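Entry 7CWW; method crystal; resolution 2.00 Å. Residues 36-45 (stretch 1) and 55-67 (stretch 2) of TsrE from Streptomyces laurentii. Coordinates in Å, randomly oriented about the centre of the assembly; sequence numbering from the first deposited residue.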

ATOM      1  N   LEU A  36      -2.577  23.347  20.040  1.00 48.70           N
ATOM      2  CA  LEU A  36      -2.769  24.758  20.342  1.00 50.66           C
ATOM      3  C   LEU A  36      -3.749  25.445  19.399  1.00 47.20           C
ATOM      4  O   LEU A  36      -4.107  26.601  19.639  1.00 52.10           O
ATOM      5  CB  LEU A  36      -1.423  25.494  20.309  1.00 50.45           C
ATOM      6  CG  LEU A  36      -0.436  25.015  21.379  1.00 50.56           C
ATOM      7  CD1 LEU A  36       0.938  25.683  21.246  1.00 45.96           C
ATOM      8  CD2 LEU A  36      -1.021  25.244  22.760  1.00 53.26           C
ATOM      9  N   GLY A  37      -4.200  24.773  18.342  1.00 44.62           N
ATOM     10  CA  GLY A  37      -5.119  25.405  17.418  1.00 48.46           C
ATOM     11  C   GLY A  37      -4.449  26.290  16.397  1.00 47.81           C
ATOM     12  O   GLY A  37      -5.140  26.981  15.637  1.00 48.81           O
ATOM     13  N   GLU A  38      -3.119  26.298  16.370  1.00 40.64           N
ATOM     14  CA  GLU A  38      -2.375  27.023  15.350  1.00 38.54           C
ATOM     15  C   GLU A  38      -2.479  26.325  13.997  1.00 40.60           C
ATOM     16  O   GLU A  38      -2.438  26.980  12.950  1.00 39.21           O
ATOM     17  CB  GLU A  38      -0.921  27.144  15.806  1.00 36.89           C
ATOM     18  CG  GLU A  38      -0.004  27.937  14.906  1.00 39.76           C
ATOM     19  CD  GLU A  38       1.446  27.833  15.343  1.00 42.96           C
ATOM     20  OE1 GLU A  38       1.911  26.699  15.603  1.00 37.16           O
ATOM     21  OE2 GLU A  38       2.114  28.883  15.433  1.00 45.47           O
ATOM     22  N   THR A  39      -2.634  25.006  14.008  1.00 37.17           N
ATOM     23  CA  THR A  39      -2.789  24.187  12.815  1.00 38.50           C
ATOM     24  C   THR A  39      -4.038  23.334  12.997  1.00 38.51           C
ATOM     25  O   THR A  39      -4.320  22.877  14.107  1.00 36.57           O
ATOM     26  CB  THR A  39      -1.539  23.313  12.590  1.00 37.43           C
ATOM     27  OG1 THR A  39      -0.418  24.159  12.295  1.00 34.76           O
ATOM     28  CG2 THR A  39      -1.735  22.311  11.449  1.00 32.02           C
ATOM     29  N   ASP A  40      -4.799  23.142  11.916  1.00 33.96           N
ATOM     30  CA  ASP A  40      -6.029  22.354  12.014  1.00 45.19           C
ATOM     31  C   ASP A  40      -5.724  20.865  12.094  1.00 42.85           C
ATOM     32  O   ASP A  40      -6.217  20.168  12.986  1.00 36.51           O
ATOM     33  CB  ASP A  40      -6.939  22.643  10.823  1.00 49.20           C
ATOM     34  CG  ASP A  40      -7.514  24.048  10.857  1.00 61.19           C
ATOM     35  OD1 ASP A  40      -8.088  24.442  11.896  1.00 66.17           O
ATOM     36  OD2 ASP A  40      -7.385  24.761   9.845  1.00 66.40           O
ATOM     37  N   SER A  41      -4.925  20.358  11.158  1.00 35.26           N
ATOM     38  CA  SER A  41      -4.560  18.948  11.112  1.00 36.02           C
ATOM     39  C   SER A  41      -3.328  18.850  10.226  1.00 29.94           C
ATOM     40  O   SER A  41      -2.973  19.805   9.532  1.00 33.61           O
ATOM     41  CB  SER A  41      -5.708  18.085  10.568  1.00 34.63           C
ATOM     42  OG  SER A  41      -6.062  18.501   9.255  1.00 38.12           O
ATOM     43  N   TRP A  42      -2.683  17.682  10.233  1.00 30.26           N
ATOM     44  CA  TRP A  42      -1.553  17.481   9.335  1.00 28.26           C
ATOM     45  C   TRP A  42      -1.446  16.011   8.956  1.00 29.88           C
ATOM     46  O   TRP A  42      -1.988  15.135   9.630  1.00 26.71           O
ATOM     47  CB  TRP A  42      -0.239  17.971   9.971  1.00 27.23           C
ATOM     48  CG  TRP A  42       0.270  17.117  11.108  1.00 30.42           C
ATOM     49  CD1 TRP A  42      -0.168  17.114  12.411  1.00 35.24           C
ATOM     50  CD2 TRP A  42       1.341  16.168  11.042  1.00 28.74           C
ATOM     51  NE1 TRP A  42       0.561  16.207  13.155  1.00 34.64           N
ATOM     52  CE2 TRP A  42       1.497  15.617  12.338  1.00 33.12           C
ATOM     53  CE3 TRP A  42       2.181  15.726  10.008  1.00 27.53           C
ATOM     54  CZ2 TRP A  42       2.461  14.640  12.626  1.00 29.93           C
ATOM     55  CZ3 TRP A  42       3.143  14.764  10.291  1.00 28.54           C
ATOM     56  CH2 TRP A  42       3.276  14.231  11.595  1.00 31.15           C
ATOM     57  N   PHE A  43      -0.744  15.753   7.851  1.00 28.40           N
ATOM     58  CA  PHE A  43      -0.302  14.405   7.524  1.00 25.20           C
ATOM     59  C   PHE A  43       1.033  14.502   6.813  1.00 29.28           C
ATOM     60  O   PHE A  43       1.534  15.597   6.531  1.00 28.16           O
ATOM     61  CB  PHE A  43      -1.340  13.617   6.691  1.00 24.59           C
ATOM     62  CG  PHE A  43      -1.574  14.141   5.270  1.00 24.93           C
ATOM     63  CD1 PHE A  43      -2.604  15.044   5.008  1.00 29.75           C
ATOM     64  CD2 PHE A  43      -0.820  13.674   4.203  1.00 28.52           C
ATOM     65  CE1 PHE A  43      -2.857  15.500   3.716  1.00 26.55           C
ATOM     66  CE2 PHE A  43      -1.056  14.133   2.900  1.00 29.37           C
ATOM     67  CZ  PHE A  43      -2.086  15.042   2.659  1.00 26.10           C
ATOM     68  N   TYR A  44       1.647  13.344   6.574  1.00 25.71           N
ATOM     69  CA  TYR A  44       2.912  13.313   5.849  1.00 24.31           C
ATOM     70  C   TYR A  44       2.841  12.251   4.766  1.00 21.66           C
ATOM     71  O   TYR A  44       2.066  11.296   4.861  1.00 24.38           O
ATOM     72  CB  TYR A  44       4.130  13.036   6.773  1.00 25.70           C
ATOM     73  CG  TYR A  44       4.305  11.570   7.142  1.00 30.87           C
ATOM     74  CD1 TYR A  44       5.068  10.711   6.350  1.00 30.27           C
ATOM     75  CD2 TYR A  44       3.712  11.048   8.299  1.00 26.88           C
ATOM     76  CE1 TYR A  44       5.216   9.349   6.686  1.00 26.26           C
ATOM     77  CE2 TYR A  44       3.873   9.693   8.654  1.00 25.12           C
ATOM     78  CZ  TYR A  44       4.622   8.857   7.846  1.00 26.26           C
ATOM     79  OH  TYR A  44       4.782   7.525   8.175  1.00 28.82           O
ATOM     80  N   LEU A  45       3.636  12.453   3.717  1.00 21.27           N
ATOM     81  CA  LEU A  45       3.896  11.436   2.712  1.00 27.42           C
ATOM     82  C   LEU A  45       5.400  11.339   2.539  1.00 24.39           C
ATOM     83  O   LEU A  45       6.142  12.259   2.889  1.00 25.51           O
ATOM     84  CB  LEU A  45       3.237  11.751   1.342  1.00 26.67           C
ATOM     85  CG  LEU A  45       1.706  11.842   1.300  1.00 25.19           C
ATOM     86  CD1 LEU A  45       1.203  12.270  -0.098  1.00 23.74           C
ATOM     87  CD2 LEU A  45       1.037  10.510   1.756  1.00 23.02           C
ATOM     88  N   LEU A  55      10.546  13.846   2.261  1.00 28.25           N
ATOM     89  CA  LEU A  55       9.440  13.872   3.203  1.00 27.66           C
ATOM     90  C   LEU A  55       8.561  15.071   2.879  1.00 28.67           C
ATOM     91  O   LEU A  55       9.061  16.197   2.754  1.00 26.91           O
ATOM     92  CB  LEU A  55       9.967  13.981   4.635  1.00 23.58           C
ATOM     93  CG  LEU A  55       8.950  14.143   5.764  1.00 26.29           C
ATOM     94  CD1 LEU A  55       8.141  12.843   5.914  1.00 21.42           C
ATOM     95  CD2 LEU A  55       9.648  14.507   7.076  1.00 28.35           C
ATOM     96  N   ARG A  56       7.269  14.824   2.712  1.00 22.10           N
ATOM     97  CA  ARG A  56       6.287  15.878   2.464  1.00 25.89           C
ATOM     98  C   ARG A  56       5.457  16.073   3.723  1.00 27.06           C
ATOM     99  O   ARG A  56       4.930  15.101   4.275  1.00 26.83           O
ATOM    100  CB  ARG A  56       5.362  15.534   1.283  1.00 26.30           C
ATOM    101  CG  ARG A  56       4.283  16.611   1.017  1.00 24.29           C
ATOM    102  CD  ARG A  56       3.231  16.193  -0.014  1.00 22.38           C
ATOM    103  NE  ARG A  56       3.846  15.743  -1.272  1.00 26.23           N
ATOM    104  CZ  ARG A  56       4.340  16.559  -2.202  1.00 31.78           C
ATOM    105  NH1 ARG A  56       4.300  17.881  -2.047  1.00 24.92           N
ATOM    106  NH2 ARG A  56       4.880  16.052  -3.300  1.00 28.71           N
ATOM    107  N   LEU A  57       5.320  17.323   4.166  1.00 24.25           N
ATOM    108  CA  LEU A  57       4.458  17.651   5.298  1.00 26.90           C
ATOM    109  C   LEU A  57       3.338  18.540   4.790  1.00 27.47           C
ATOM    110  O   LEU A  57       3.592  19.611   4.232  1.00 26.26           O
ATOM    111  CB  LEU A  57       5.246  18.330   6.422  1.00 24.23           C
ATOM    112  CG  LEU A  57       6.391  17.433   6.922  1.00 29.32           C
ATOM    113  CD1 LEU A  57       7.382  18.165   7.799  1.00 31.64           C
ATOM    114  CD2 LEU A  57       5.824  16.219   7.662  1.00 23.52           C
ATOM    115  N   ARG A  58       2.105  18.086   4.950  1.00 24.15           N
ATOM    116  CA  ARG A  58       0.950  18.816   4.455  1.00 32.13           C
ATOM    117  C   ARG A  58       0.035  19.145   5.621  1.00 34.03           C
ATOM    118  O   ARG A  58      -0.311  18.268   6.415  1.00 29.63           O
ATOM    119  CB  ARG A  58       0.201  18.019   3.390  1.00 35.07           C
ATOM    120  CG  ARG A  58      -0.736  18.872   2.592  1.00 45.62           C
ATOM    121  CD  ARG A  58      -0.956  18.286   1.232  1.00 40.08           C
ATOM    122  NE  ARG A  58      -2.116  18.894   0.609  1.00 50.10           N
ATOM    123  CZ  ARG A  58      -2.055  19.942  -0.204  1.00 55.73           C
ATOM    124  NH1 ARG A  58      -3.169  20.429  -0.740  1.00 63.59           N
ATOM    125  NH2 ARG A  58      -0.883  20.493  -0.490  1.00 46.74           N
ATOM    126  N   PHE A  59      -0.345  20.410   5.729  1.00 29.32           N
ATOM    127  CA  PHE A  59      -1.107  20.840   6.884  1.00 29.42           C
ATOM    128  C   PHE A  59      -1.802  22.141   6.528  1.00 34.64           C
ATOM    129  O   PHE A  59      -1.344  22.889   5.662  1.00 39.51           O
ATOM    130  CB  PHE A  59      -0.215  21.018   8.126  1.00 28.51           C
ATOM    131  CG  PHE A  59       1.025  21.859   7.889  1.00 34.20           C
ATOM    132  CD1 PHE A  59       2.195  21.285   7.421  1.00 33.43           C
ATOM    133  CD2 PHE A  59       1.021  23.218   8.156  1.00 33.27           C
ATOM    134  CE1 PHE A  59       3.331  22.054   7.217  1.00 40.75           C
ATOM    135  CE2 PHE A  59       2.151  23.990   7.948  1.00 36.03           C
ATOM    136  CZ  PHE A  59       3.306  23.413   7.480  1.00 40.39           C
ATOM    137  N   ALA A  60      -2.916  22.397   7.200  1.00 36.61           N
ATOM    138  CA  ALA A  60      -3.674  23.625   7.022  1.00 40.11           C
ATOM    139  C   ALA A  60      -3.489  24.491   8.261  1.00 35.46           C
ATOM    140  O   ALA A  60      -3.748  24.043   9.381  1.00 41.52           O
ATOM    141  CB  ALA A  60      -5.157  23.329   6.790  1.00 45.89           C
ATOM    142  N   SER A  61      -3.047  25.724   8.058  1.00 38.26           N
ATOM    143  CA  SER A  61      -2.745  26.602   9.170  1.00 42.98           C
ATOM    144  C   SER A  61      -3.047  28.033   8.773  1.00 45.73           C
ATOM    145  O   SER A  61      -2.863  28.423   7.618  1.00 47.69           O
ATOM    146  CB  SER A  61      -1.279  26.476   9.605  1.00 42.65           C
ATOM    147  OG  SER A  61      -0.942  27.501  10.524  1.00 51.81           O
ATOM    148  N   ARG A  62      -3.513  28.806   9.745  1.00 55.64           N
ATOM    149  CA  ARG A  62      -3.677  30.238   9.567  1.00 70.44           C
ATOM    150  C   ARG A  62      -2.352  30.993   9.628  1.00 69.48           C
ATOM    151  O   ARG A  62      -2.279  32.130   9.148  1.00 75.26           O
ATOM    152  CB  ARG A  62      -4.628  30.769  10.641  1.00 82.36           C
ATOM    153  CG  ARG A  62      -4.159  30.456  12.060  1.00 87.43           C
ATOM    154  CD  ARG A  62      -4.905  29.276  12.667  1.00 91.33           C
ATOM    155  NE  ARG A  62      -6.232  29.647  13.150  1.00 96.71           N
ATOM    156  CZ  ARG A  62      -6.460  30.316  14.279  1.00101.10           C
ATOM    157  NH1 ARG A  62      -5.446  30.698  15.047  1.00100.63           N
ATOM    158  NH2 ARG A  62      -7.705  30.608  14.639  1.00103.53           N
ATOM    159  N   SER A  63      -1.302  30.381  10.178  1.00 57.56           N
ATOM    160  CA  SER A  63      -0.090  31.111  10.507  1.00 53.48           C
ATOM    161  C   SER A  63       1.030  30.765   9.538  1.00 47.93           C
ATOM    162  O   SER A  63       1.287  29.580   9.286  1.00 43.40           O
ATOM    163  CB  SER A  63       0.346  30.801  11.951  1.00 55.41           C
ATOM    164  OG  SER A  63       1.705  31.136  12.178  1.00 55.50           O
ATOM    165  N   PRO A  64       1.707  31.766   8.966  1.00 41.73           N
ATOM    166  CA  PRO A  64       2.906  31.480   8.168  1.00 40.91           C
ATOM    167  C   PRO A  64       4.078  31.003   9.007  1.00 37.42           C
ATOM    168  O   PRO A  64       5.043  30.471   8.440  1.00 37.41           O
ATOM    169  CB  PRO A  64       3.226  32.827   7.495  1.00 46.57           C
ATOM    170  CG  PRO A  64       2.092  33.746   7.831  1.00 47.57           C
ATOM    171  CD  PRO A  64       1.440  33.206   9.069  1.00 45.27           C
ATOM    172  N   SER A  65       4.015  31.158  10.329  1.00 36.62           N
ATOM    173  CA  SER A  65       5.144  30.793  11.172  1.00 34.10           C
ATOM    174  C   SER A  65       5.372  29.285  11.207  1.00 36.47           C
ATOM    175  O   SER A  65       6.509  28.844  11.414  1.00 32.12           O
ATOM    176  CB  SER A  65       4.927  31.336  12.590  1.00 34.62           C
ATOM    177  OG  SER A  65       5.118  32.744  12.633  1.00 36.94           O
ATOM    178  N   VAL A  66       4.326  28.481  10.982  1.00 30.14           N
ATOM    179  CA  VAL A  66       4.441  27.040  11.204  1.00 30.61           C
ATOM    180  C   VAL A  66       5.430  26.419  10.227  1.00 32.58           C
ATOM    181  O   VAL A  66       6.330  25.668  10.621  1.00 31.07           O
ATOM    182  CB  VAL A  66       3.066  26.356  11.099  1.00 33.10           C
ATOM    183  CG1 VAL A  66       3.242  24.855  11.234  1.00 30.70           C
ATOM    184  CG2 VAL A  66       2.127  26.881  12.165  1.00 34.59           C
ATOM    185  N   GLU A  67       5.254  26.695   8.932  1.00 27.07           N
ATOM    186  CA  GLU A  67       6.170  26.160   7.937  1.00 28.30           C
ATOM    187  C   GLU A  67       7.587  26.670   8.164  1.00 29.64           C
ATOM    188  O   GLU A  67       8.561  25.936   7.970  1.00 32.62           O
ATOM    189  CB  GLU A  67       5.689  26.547   6.538  1.00 29.05           C
ATOM    190  CG  GLU A  67       6.465  25.918   5.426  1.00 42.62           C
ATOM    191  CD  GLU A  67       5.945  26.343   4.070  1.00 51.12           C
ATOM    192  OE1 GLU A  67       4.921  27.071   4.037  1.00 49.13           O
ATOM    193  OE2 GLU A  67       6.566  25.959   3.050  1.00 50.75           O
TER

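The antiparallel pairing of these strands slips where the chain turns a corner at Asp40: the carbonyl of Ala60 is taken by Asp40 N (2.9 Å from N to Ala60 O), while Ala60 N reaches Ser41 O only weakly, at 3.5 Å. Ala60 thus divides its two backbone bonds between two successive residues of the other stretch.

Beyond the corner the ladder is regular. Phe43 N to Arg58 O is 2.9 Å and Arg58 N to Phe43 O is 3.0 Å; Leu45 N to Arg56 O is 3.0 Å and Arg56 N to Leu45 O is 2.8 Å. Just before each pair, Trp42 CA lies 3.3 Å from Arg58 O and Tyr44 CA 3.1 Å from Arg56 O, in CA-H...O contacts to the same carbonyls.

The two faces follow different rules. Trp42, Tyr44, Leu57 and Phe59 share one, where Leu57 CD2 lies 3.7 Å from Tyr44 CB and 4.0 Å from Trp42 CZ3. On the other, Phe43 at chi1 p turns one face of its ring to Arg58, whose CB sits 4.0 Å from the centroid of the Phe43 ring; the arginine's aliphatic stem suits a buried aromatic, and its NE is satisfied elsewhere in the structure.

Before the corner, Glu38 CD lies 3.4 Å from Val66 CG2, its carboxylate oxygens hydrogen-bonded just outside the stretches. Ser61 OG, positioned by accepting from Ser63 N at 2.9 Å, lies 2.9 Å from Glu38 O.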